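PDB 3JQ0: SusD superfamily protein from Bacteroides vulgatus ATCC 8482, which is a putative outer-membrane protein of the SusD family that probably binds nutrients, perhaps glycans, at the cell surface. Local coordinates for residues Y276-G281 / V332-G336; F304-R310 / F416-W422; K421-P425 / K436-R440. One frame throughout, in Å; residues are numbered along the deposited sequence.

Contact 1: Y276-G281 / V332-G336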
loop_
_atom_site.group_PDB
_atom_site.type_symbol
_atom_site.label_atom_id
_atom_site.label_comp_id
_atom_site.label_asym_id
_atom_site.label_seq_id
_atom_site.Cartn_x
_atom_site.Cartn_y
_atom_site.Cartn_z
ATOM N N TYR A 276 -6.570 11.270 -27.330
ATOM C CA TYR A 276 -5.162 10.828 -27.170
ATOM C C TYR A 276 -4.726 9.894 -28.315
ATOM O O TYR A 276 -5.549 9.383 -29.082
ATOM C CB TYR A 276 -4.980 10.129 -25.837
ATOM C CG TYR A 276 -5.373 10.929 -24.607
ATOM C CD1 TYR A 276 -5.354 12.312 -24.579
ATOM C CD2 TYR A 276 -5.757 10.270 -23.475
ATOM C CE1 TYR A 276 -5.726 13.009 -23.421
ATOM C CE2 TYR A 276 -6.125 10.939 -22.306
ATOM C CZ TYR A 276 -6.092 12.310 -22.292
ATOM O OH TYR A 276 -6.471 13.026 -21.186
ATOM N N CYS A 277 -3.442 9.685 -28.390
ATOM C CA CYS A 277 -2.850 8.746 -29.311
ATOM C C CYS A 277 -1.656 8.093 -28.609
ATOM O O CYS A 277 -1.223 8.500 -27.521
ATOM C CB CYS A 277 -2.428 9.403 -30.625
ATOM S SG CYS A 277 -1.095 10.595 -30.496
ATOM N N ASP A 278 -1.089 7.119 -29.300
ATOM C CA ASP A 278 0.100 6.418 -28.798
ATOM C C ASP A 278 1.385 7.097 -29.339
ATOM O O ASP A 278 1.352 8.141 -29.982
ATOM C CB ASP A 278 -0.009 4.913 -29.122
ATOM C CG ASP A 278 0.098 4.612 -30.611
ATOM O OD1 ASP A 278 0.637 5.432 -31.402
ATOM O OD2 ASP A 278 -0.336 3.492 -30.959
ATOM N N GLU A 279 2.545 6.498 -29.042
ATOM C CA GLU A 279 3.814 7.155 -29.345
ATOM C C GLU A 279 4.057 7.256 -30.848
ATOM O O GLU A 279 4.896 8.009 -31.297
ATOM C CB GLU A 279 4.973 6.445 -28.666
ATOM C CG GLU A 279 5.358 5.096 -29.265
ATOM C CD GLU A 279 6.551 4.426 -28.636
ATOM O OE1 GLU A 279 7.145 4.988 -27.708
ATOM O OE2 GLU A 279 6.890 3.309 -29.083
ATOM N N ASN A 280 3.348 6.432 -31.620
ATOM C CA ASN A 280 3.441 6.447 -33.081
ATOM C C ASN A 280 2.462 7.435 -33.714
ATOM O O ASN A 280 2.418 7.523 -34.927
ATOM C CB ASN A 280 3.166 5.047 -33.631
ATOM C CG ASN A 280 4.137 4.011 -33.191
ATOM O OD1 ASN A 280 3.705 2.868 -32.782
ATOM N ND2 ASN A 280 5.376 4.283 -33.240
ATOM N N GLY A 281 1.609 8.086 -32.923
ATOM C CA GLY A 281 0.602 8.978 -33.429
ATOM C C GLY A 281 -0.712 8.313 -33.779
ATOM O O GLY A 281 -1.540 8.945 -34.436
ATOM N N VAL A 332 3.498 14.604 -33.038
ATOM C CA VAL A 332 3.121 13.770 -31.904
ATOM C C VAL A 332 3.915 14.214 -30.695
ATOM O O VAL A 332 5.147 14.233 -30.744
ATOM C CB VAL A 332 3.369 12.301 -32.212
ATOM C CG1 VAL A 332 3.030 11.383 -31.004
ATOM C CG2 VAL A 332 2.626 11.833 -33.474
ATOM N N SER A 333 3.241 14.587 -29.610
ATOM C CA SER A 333 3.869 15.114 -28.396
ATOM C C SER A 333 3.377 14.314 -27.178
ATOM O O SER A 333 2.175 14.046 -27.066
ATOM C CB SER A 333 3.474 16.583 -28.252
ATOM O OG SER A 333 4.055 17.332 -29.318
ATOM N N TYR A 334 4.273 14.028 -26.251
ATOM C CA TYR A 334 3.929 13.413 -24.995
ATOM C C TYR A 334 2.973 14.312 -24.229
ATOM O O TYR A 334 3.209 15.519 -24.125
ATOM C CB TYR A 334 5.194 13.199 -24.181
ATOM C CG TYR A 334 4.969 12.757 -22.751
ATOM C CD1 TYR A 334 4.386 11.523 -22.457
ATOM C CD2 TYR A 334 5.315 13.551 -21.689
ATOM C CE1 TYR A 334 4.163 11.129 -21.130
ATOM C CE2 TYR A 334 5.092 13.185 -20.394
ATOM C CZ TYR A 334 4.536 11.947 -20.112
ATOM O OH TYR A 334 4.307 11.538 -18.818
ATOM N N PHE A 335 1.905 13.728 -23.710
ATOM C CA PHE A 335 0.873 14.483 -23.013
ATOM C C PHE A 335 0.893 14.167 -21.512
ATOM O O PHE A 335 0.888 15.076 -20.680
ATOM C CB PHE A 335 -0.470 14.273 -23.679
ATOM C CG PHE A 335 -1.561 15.203 -23.153
ATOM C CD1 PHE A 335 -1.454 16.580 -23.291
ATOM C CD2 PHE A 335 -2.688 14.695 -22.526
ATOM C CE1 PHE A 335 -2.470 17.405 -22.768
ATOM C CE2 PHE A 335 -3.692 15.510 -22.066
ATOM C CZ PHE A 335 -3.574 16.855 -22.174
ATOM N N GLY A 336 0.913 12.896 -21.147
ATOM C CA GLY A 336 1.049 12.540 -19.759
ATOM C C GLY A 336 0.868 11.060 -19.556
ATOM O O GLY A 336 0.562 10.312 -20.490
#

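Contact 2: F304-R310 / F416-W422. With SO4 (sulfate ion), chain I.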
loop_
_atom_site.group_PDB
_atom_site.type_symbol
_atom_site.label_atom_id
_atom_site.label_comp_id
_atom_site.label_asym_id
_atom_site.label_seq_id
_atom_site.Cartn_x
_atom_site.Cartn_y
_atom_site.Cartn_z
ATOM N N PHE A 304 7.439 12.413 -14.128
ATOM C CA PHE A 304 7.848 11.175 -13.487
ATOM C C PHE A 304 7.948 10.023 -14.460
ATOM O O PHE A 304 8.781 9.135 -14.267
ATOM C CB PHE A 304 6.897 10.834 -12.346
ATOM C CG PHE A 304 7.279 9.597 -11.595
ATOM C CD1 PHE A 304 8.294 9.608 -10.668
ATOM C CD2 PHE A 304 6.648 8.382 -11.873
ATOM C CE1 PHE A 304 8.678 8.430 -10.012
ATOM C CE2 PHE A 304 7.039 7.206 -11.203
ATOM C CZ PHE A 304 8.024 7.276 -10.255
ATOM N N TYR A 305 7.134 10.031 -15.520
ATOM C CA TYR A 305 7.139 8.920 -16.446
ATOM C C TYR A 305 8.525 8.653 -17.000
ATOM O O TYR A 305 8.871 7.498 -17.199
ATOM C CB TYR A 305 6.128 9.127 -17.598
ATOM C CG TYR A 305 6.054 7.962 -18.548
ATOM C CD1 TYR A 305 5.249 6.878 -18.270
ATOM C CD2 TYR A 305 6.861 7.908 -19.678
ATOM C CE1 TYR A 305 5.199 5.779 -19.100
ATOM C CE2 TYR A 305 6.826 6.795 -20.509
ATOM C CZ TYR A 305 6.022 5.728 -20.208
ATOM O OH TYR A 305 6.004 4.633 -20.997
ATOM N N PHE A 306 9.316 9.706 -17.245
ATOM C CA PHE A 306 10.656 9.555 -17.796
ATOM C C PHE A 306 11.775 9.584 -16.770
ATOM O O PHE A 306 12.934 9.467 -17.159
ATOM C CB PHE A 306 10.874 10.564 -18.944
ATOM C CG PHE A 306 9.949 10.372 -20.111
ATOM C CD1 PHE A 306 10.182 9.350 -20.998
ATOM C CD2 PHE A 306 8.831 11.184 -20.280
ATOM C CE1 PHE A 306 9.331 9.127 -22.074
ATOM C CE2 PHE A 306 7.975 10.968 -21.361
ATOM C CZ PHE A 306 8.236 9.968 -22.253
ATOM N N LYS A 307 11.433 9.712 -15.502
ATOM C CA LYS A 307 12.414 9.745 -14.430
ATOM C C LYS A 307 12.194 8.677 -13.351
ATOM O O LYS A 307 12.864 8.654 -12.341
ATOM C CB LYS A 307 12.502 11.136 -13.803
ATOM C CG LYS A 307 13.130 12.197 -14.723
ATOM C CD LYS A 307 14.654 11.931 -14.877
ATOM C CE LYS A 307 15.445 13.016 -15.534
ATOM N NZ LYS A 307 16.814 12.589 -15.831
ATOM N N GLY A 308 11.276 7.744 -13.579
ATOM C CA GLY A 308 10.924 6.736 -12.593
ATOM C C GLY A 308 11.730 5.454 -12.694
ATOM O O GLY A 308 12.023 4.814 -11.684
ATOM N N PHE A 309 12.019 5.039 -13.948
ATOM C CA PHE A 309 12.470 3.662 -14.252
ATOM C C PHE A 309 13.549 3.693 -15.299
ATOM O O PHE A 309 13.473 4.449 -16.280
ATOM C CB PHE A 309 11.279 2.848 -14.804
ATOM C CG PHE A 309 10.122 2.753 -13.857
ATOM C CD1 PHE A 309 9.148 3.729 -13.898
ATOM C CD2 PHE A 309 9.981 1.693 -12.983
ATOM C CE1 PHE A 309 8.030 3.672 -13.042
ATOM C CE2 PHE A 309 8.874 1.631 -12.129
ATOM C CZ PHE A 309 7.930 2.610 -12.163
ATOM N N ARG A 310 14.521 2.829 -15.131
ATOM C CA ARG A 310 15.516 2.601 -16.159
ATOM C C ARG A 310 14.915 1.827 -17.318
ATOM O O ARG A 310 13.954 1.063 -17.176
ATOM C CB ARG A 310 16.712 1.807 -15.602
ATOM C CG ARG A 310 17.384 2.410 -14.370
ATOM C CD ARG A 310 17.918 3.838 -14.600
ATOM N NE ARG A 310 18.787 3.956 -15.774
ATOM C CZ ARG A 310 20.055 3.539 -15.828
ATOM N NH1 ARG A 310 20.671 3.119 -14.750
ATOM N NH2 ARG A 310 20.722 3.618 -16.963
ATOM N N PHE A 416 20.416 9.797 -16.067
ATOM C CA PHE A 416 19.111 9.433 -15.576
ATOM C C PHE A 416 18.842 10.126 -14.215
ATOM O O PHE A 416 17.702 10.557 -13.934
ATOM C CB PHE A 416 19.039 7.919 -15.404
ATOM C CG PHE A 416 17.692 7.488 -14.905
ATOM C CD1 PHE A 416 16.623 7.298 -15.775
ATOM C CD2 PHE A 416 17.494 7.321 -13.532
ATOM C CE1 PHE A 416 15.375 6.960 -15.290
ATOM C CE2 PHE A 416 16.219 6.997 -13.073
ATOM C CZ PHE A 416 15.179 6.788 -13.935
ATOM N N TYR A 417 19.835 10.157 -13.328
ATOM C CA TYR A 417 19.671 10.693 -12.011
ATOM C C TYR A 417 19.793 12.203 -11.903
ATOM O O TYR A 417 19.515 12.780 -10.857
ATOM C CB TYR A 417 20.549 9.955 -10.970
ATOM C CG TYR A 417 20.073 8.502 -10.835
ATOM C CD1 TYR A 417 18.887 8.178 -10.153
ATOM C CD2 TYR A 417 20.750 7.462 -11.449
ATOM C CE1 TYR A 417 18.423 6.904 -10.116
ATOM C CE2 TYR A 417 20.267 6.161 -11.411
ATOM C CZ TYR A 417 19.073 5.902 -10.748
ATOM O OH TYR A 417 18.539 4.617 -10.747
ATOM N N THR A 418 20.230 12.845 -12.964
ATOM C CA THR A 418 20.229 14.315 -13.048
ATOM C C THR A 418 18.802 14.840 -13.138
ATOM O O THR A 418 17.965 14.288 -13.855
ATOM C CB THR A 418 21.077 14.773 -14.242
ATOM O OG1 THR A 418 22.430 14.414 -13.980
ATOM C CG2 THR A 418 20.998 16.291 -14.432
ATOM N N ASP A 419 18.527 15.911 -12.389
ATOM C CA ASP A 419 17.200 16.538 -12.387
ATOM C C ASP A 419 16.121 15.503 -12.088
ATOM O O ASP A 419 15.077 15.455 -12.753
ATOM C CB ASP A 419 16.914 17.264 -13.714
ATOM C CG ASP A 419 17.865 18.415 -13.976
ATOM O OD1 ASP A 419 18.259 19.098 -13.014
ATOM O OD2 ASP A 419 18.222 18.626 -15.157
ATOM N N ASN A 420 16.416 14.640 -11.096
ATOM C CA ASN A 420 15.512 13.567 -10.733
ATOM C C ASN A 420 15.167 13.717 -9.276
ATOM O O ASN A 420 15.912 13.276 -8.401
ATOM C CB ASN A 420 16.112 12.217 -11.015
ATOM C CG ASN A 420 15.140 11.097 -10.862
ATOM O OD1 ASN A 420 14.176 11.205 -10.096
ATOM N ND2 ASN A 420 15.326 10.014 -11.638
ATOM N N LYS A 421 14.055 14.397 -8.995
ATOM C CA LYS A 421 13.735 14.717 -7.603
ATOM C C LYS A 421 13.175 13.531 -6.834
ATOM O O LYS A 421 12.993 13.644 -5.620
ATOM C CB LYS A 421 12.780 15.901 -7.475
ATOM C CG LYS A 421 11.345 15.564 -7.862
ATOM C CD LYS A 421 10.350 16.608 -7.341
ATOM C CE LYS A 421 8.892 16.125 -7.393
ATOM N NZ LYS A 421 7.983 17.197 -6.852
ATOM N N TRP A 422 12.875 12.431 -7.509
ATOM C CA TRP A 422 12.239 11.284 -6.892
ATOM C C TRP A 422 13.174 10.237 -6.272
ATOM O O TRP A 422 12.726 9.397 -5.522
ATOM C CB TRP A 422 11.296 10.590 -7.905
ATOM C CG TRP A 422 10.164 11.467 -8.309
ATOM C CD1 TRP A 422 8.974 11.609 -7.675
ATOM C CD2 TRP A 422 10.110 12.353 -9.423
ATOM N NE1 TRP A 422 8.182 12.525 -8.320
ATOM C CE2 TRP A 422 8.855 12.997 -9.416
ATOM C CE3 TRP A 422 10.991 12.628 -10.478
ATOM C CZ2 TRP A 422 8.501 13.943 -10.360
ATOM C CZ3 TRP A 422 10.638 13.532 -11.409
ATOM C CH2 TRP A 422 9.394 14.184 -11.357
HETATM S S SO4 I . 18.189 4.803 -19.405
HETATM O O1 SO4 I . 17.404 6.058 -19.545
HETATM O O2 SO4 I . 19.624 5.025 -19.248
HETATM O O3 SO4 I . 17.518 4.180 -18.322
HETATM O O4 SO4 I . 18.050 4.227 -20.721
#

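Contact 3: K421-P425 / K436-R440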
loop_
_atom_site.group_PDB
_atom_site.type_symbol
_atom_site.label_atom_id
_atom_site.label_comp_id
_atom_site.label_asym_id
_atom_site.label_seq_id
_atom_site.Cartn_x
_atom_site.Cartn_y
_atom_site.Cartn_z
ATOM N N LYS A 421 14.055 14.397 -8.995
ATOM C CA LYS A 421 13.735 14.717 -7.603
ATOM C C LYS A 421 13.175 13.531 -6.834
ATOM O O LYS A 421 12.993 13.644 -5.620
ATOM C CB LYS A 421 12.780 15.901 -7.475
ATOM C CG LYS A 421 11.345 15.564 -7.862
ATOM C CD LYS A 421 10.350 16.608 -7.341
ATOM C CE LYS A 421 8.892 16.125 -7.393
ATOM N NZ LYS A 421 7.983 17.197 -6.852
ATOM N N TRP A 422 12.875 12.431 -7.509
ATOM C CA TRP A 422 12.239 11.284 -6.892
ATOM C C TRP A 422 13.174 10.237 -6.272
ATOM O O TRP A 422 12.726 9.397 -5.522
ATOM C CB TRP A 422 11.296 10.590 -7.905
ATOM C CG TRP A 422 10.164 11.467 -8.309
ATOM C CD1 TRP A 422 8.974 11.609 -7.675
ATOM C CD2 TRP A 422 10.110 12.353 -9.423
ATOM N NE1 TRP A 422 8.182 12.525 -8.320
ATOM C CE2 TRP A 422 8.855 12.997 -9.416
ATOM C CE3 TRP A 422 10.991 12.628 -10.478
ATOM C CZ2 TRP A 422 8.501 13.943 -10.360
ATOM C CZ3 TRP A 422 10.638 13.532 -11.409
ATOM C CH2 TRP A 422 9.394 14.184 -11.357
HETATM N N MSE A 423 14.442 10.232 -6.665
HETATM C CA MSE A 423 15.327 9.127 -6.313
HETATM C C MSE A 423 16.753 9.488 -6.628
HETATM O O MSE A 423 17.047 10.438 -7.365
HETATM C CB MSE A 423 14.913 7.872 -7.096
HETATM C CG MSE A 423 15.030 8.036 -8.597
HETATM SE SE MSE A 423 14.211 6.592 -9.586
HETATM C CE MSE A 423 12.428 7.262 -9.343
ATOM N N LYS A 424 17.642 8.702 -6.046
ATOM C CA LYS A 424 19.097 8.913 -6.090
ATOM C C LYS A 424 19.774 7.723 -6.775
ATOM O O LYS A 424 19.233 6.596 -6.742
ATOM C CB LYS A 424 19.664 9.007 -4.647
ATOM C CG LYS A 424 19.010 10.053 -3.729
ATOM C CD LYS A 424 19.319 11.507 -4.148
ATOM C CE LYS A 424 18.623 12.618 -3.284
ATOM N NZ LYS A 424 17.104 12.667 -3.521
ATOM N N PRO A 425 20.995 7.930 -7.293
ATOM C CA PRO A 425 21.794 6.802 -7.669
ATOM C C PRO A 425 22.025 5.855 -6.492
ATOM O O PRO A 425 22.006 6.287 -5.327
ATOM C CB PRO A 425 23.108 7.453 -8.109
ATOM C CG PRO A 425 23.152 8.697 -7.343
ATOM C CD PRO A 425 21.775 9.185 -7.341
ATOM N N LYS A 436 14.181 3.890 -3.395
ATOM C CA LYS A 436 13.997 3.906 -4.849
ATOM C C LYS A 436 13.353 2.622 -5.295
ATOM O O LYS A 436 12.452 2.609 -6.133
ATOM C CB LYS A 436 15.359 4.134 -5.497
ATOM C CG LYS A 436 15.375 3.958 -7.030
ATOM C CD LYS A 436 16.695 4.379 -7.668
ATOM C CE LYS A 436 17.855 3.462 -7.338
ATOM N NZ LYS A 436 19.147 3.992 -7.894
ATOM N N GLU A 437 13.829 1.501 -4.752
ATOM C CA GLU A 437 13.312 0.194 -5.153
ATOM C C GLU A 437 11.832 0.088 -4.787
ATOM O O GLU A 437 11.024 -0.408 -5.592
ATOM C CB GLU A 437 14.121 -0.939 -4.566
ATOM C CG GLU A 437 13.932 -2.240 -5.328
ATOM C CD GLU A 437 14.474 -2.175 -6.741
ATOM O OE1 GLU A 437 15.483 -1.444 -6.966
ATOM O OE2 GLU A 437 13.887 -2.818 -7.634
ATOM N N ARG A 438 11.465 0.514 -3.590
ATOM C CA ARG A 438 10.093 0.468 -3.161
ATOM C C ARG A 438 9.205 1.388 -3.977
ATOM O O ARG A 438 8.043 1.065 -4.262
ATOM C CB ARG A 438 9.946 0.774 -1.656
ATOM C CG ARG A 438 10.515 -0.306 -0.774
ATOM C CD ARG A 438 10.271 -0.030 0.702
ATOM N NE ARG A 438 8.902 -0.096 1.094
ATOM C CZ ARG A 438 8.221 -1.193 1.314
ATOM N NH1 ARG A 438 8.761 -2.380 1.150
ATOM N NH2 ARG A 438 6.953 -1.102 1.732
ATOM N N LEU A 439 9.735 2.541 -4.382
ATOM C CA LEU A 439 8.987 3.465 -5.224
ATOM C C LEU A 439 8.620 2.771 -6.552
ATOM O O LEU A 439 7.479 2.793 -6.999
ATOM C CB LEU A 439 9.769 4.766 -5.446
ATOM C CG LEU A 439 9.155 5.780 -6.401
ATOM C CD1 LEU A 439 7.734 6.159 -6.085
ATOM C CD2 LEU A 439 10.061 6.970 -6.511
ATOM N N ARG A 440 9.632 2.174 -7.173
ATOM C CA ARG A 440 9.439 1.471 -8.428
ATOM C C ARG A 440 8.502 0.287 -8.285
ATOM O O ARG A 440 7.753 -0.037 -9.237
ATOM C CB ARG A 440 10.814 1.026 -8.975
ATOM C CG ARG A 440 11.650 2.189 -9.473
ATOM C CD ARG A 440 13.032 1.756 -9.916
ATOM N NE ARG A 440 13.738 2.873 -10.540
ATOM C CZ ARG A 440 15.044 2.928 -10.768
ATOM N NH1 ARG A 440 15.855 1.997 -10.307
ATOM N NH2 ARG A 440 15.518 3.973 -11.427
#

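Contact 1: Y276-G281 / V332-G336
Val332 and Phe335, both on strand 332-339, meet the loop 276-281 at two separate points, burying 208 Å² between the segments by van der Waals packing, partly on backbone carbonyls. At the first point, Val332 sets its two methyl groups against different parts of a backbone turn. Val332 CG1 is anti to the backbone N (chi1 178°) and lies 3.8 Å from Asp278 O and 4.2 Å from Cys277 SG, while Val332 CG2 rests 3.5 Å from Gly281 CA. Val332 thus spans the turn, its two methyls resting on different main-chain atoms of it.

The second point is aromatic. Tyr276 and Phe335 bring their rings together with CE1 of Tyr276 3.5 Å from CE2 of Phe335. The centroids are 5.5 Å apart and the planes meet at 44°, an oblique pairing. Tyr276 OH lies near the plane of the Phe335 ring, at its edge, 3.8 Å from Phe335 CE2.

No hydrogen bond joins the two segments; the polar work is local and shapes the surface that Val332 meets. Residues 278-281 form a type I beta turn closed by Gly281 N to Asp278 O (3.0 Å). Asp278 OD1 adds an Asx turn by accepting from Asn280 N at 2.9 Å, the donor approaching 43° out of the carboxylate plane, and it also takes the N-H of Asn282.

The loop follows helix 269-275 and is bonded through the backbone of Cys277 to Tyr324 on strand 320-326, which forms a beta hairpin with strand 332-339. That pairing is interrupted by a classic beta bulge, where Phe335 and Gly336 both face Val323. Tyr276 and Phe335 also share a neighbour, Ile46, so the aromatic end of the contact packs against another loop as well as the two-stranded sheet.

Contact 2: F304-R310 / F416-W422
Lys307 reaches across to Phe416 and Thr418 where helix 414-417 gives way to a type II beta turn running from Tyr417 to Asn420. Its chain bends at chi2 and then extends, carrying Lys307 NZ to two carbonyls: Thr418 O at 2.8 Å, almost in line with its C=O bond, and Phe416 O at 2.9 Å, where NZ stands 54° above the carbonyl plane. The ammonium thus ties the last turn of the helix to the bend that follows, and its charge probably suits the carbonyl-rich helix end.

Asn420 runs past Lys307 in the opposite direction. Asn420 ND2 donates to Lys307 O at 2.9 Å, on a lone pair in the carbonyl plane, while Asn420 OD1 receives Trp422 N in an Asx turn; the amide is therefore held at both ends.

Two ring contacts flank this polar centre. Phe304 turns its edge to the face of Trp422 in a T-shaped pair, planes at 73°, with Phe304 CD1 3.5 Å from Trp422 CD2. Arg310 lays its CD over the centre of the Phe416 ring, 3.6 Å from the centroid and 11° off the normal. Bends at chi2 and chi3 bring its guanidinium edge to a sulfate, probably from the crystallisation liquor: Arg310 NE bonds sulfate O3 and Arg310 NH2 bonds sulfate O2, each at 2.9 Å.

Contact 3: K421-P425 / K436-R440
Met423, a selenomethionine in this crystal, inserts its side chain among Lys436, Leu439 and Arg440, and of all the residues here it loses the greatest area, 80 Å². Its backbone is extended and closest to the helix at Lys436, with the CA atoms of Met423 and Lys436 5.6 Å apart. CG stands between the backbone N and the carbonyl carbon (chi1 62°), and a bend at chi3 (78°) brings the terminal methyl against Leu439. The selenium meets both Lys436 and Arg440: Met423 SE lies 3.8 Å from Lys436 CD and 3.5 Å from Arg440 NH2, and Met423 CE is 3.7 Å from Leu439 CD2. Relative to the Arg440 guanidinium the selenium sits obliquely.

The three partners belong to helix 430-441, and their spacing of three and four residues places them on one side of it. The arrangement is a loop folding back on the helix that follows it in the chain, within the SusD family's mainly helical architecture, and it is a buried contact.

Lys436, with 65 Å² buried, combines apolar and polar roles. Its methylenes cross the Met423 chain at about a right angle, then a bend at chi3 carries Lys436 NZ to Lys424 O, 2.8 Å away and in the carbonyl plane, with a C=O...N angle of 146°. The same ammonium forms a salt bridge with Asp426 and a hydrogen bond with Tyr417 OH; these three oxygen partners probably offset the cost of burying it.

Leu439 contributes a single branch. Leu439 CD2 touches the Met423 methyl and also approaches the main chain, 3.7 Å from Trp422 O, with Trp422 CB a little farther away. Beside it, the Arg440 guanidinium has Lys436 CD 3.6 Å above one face, offset toward the rim, while its NE bonds Gly308 O and its NH1 bridges to Asp411.

In the fold
The contacts lie progressively nearer the chain centre, about 30, 22 and 16 Å from it, measured from the centre of each contact, but only contact 3 is buried as a whole. Contact 1 joins a loop to the two-stranded sheet by packing without a cross-segment hydrogen bond. Contact 2 is polar at its middle, with a lysine and an asparagine gripping carbonyls. Contact 3 packs a selenomethionine on one side of helix 430-441 and adds one lysine ammonium bonded to a carbonyl. Contacts 2 and 3 share Lys421 and Trp422, and Met423 CE packs 3.3 Å from Lys307 O. Contacts 1 and 2 touch through Tyr334 on Tyr305 and Phe306, whereas contacts 1 and 3 do not meet.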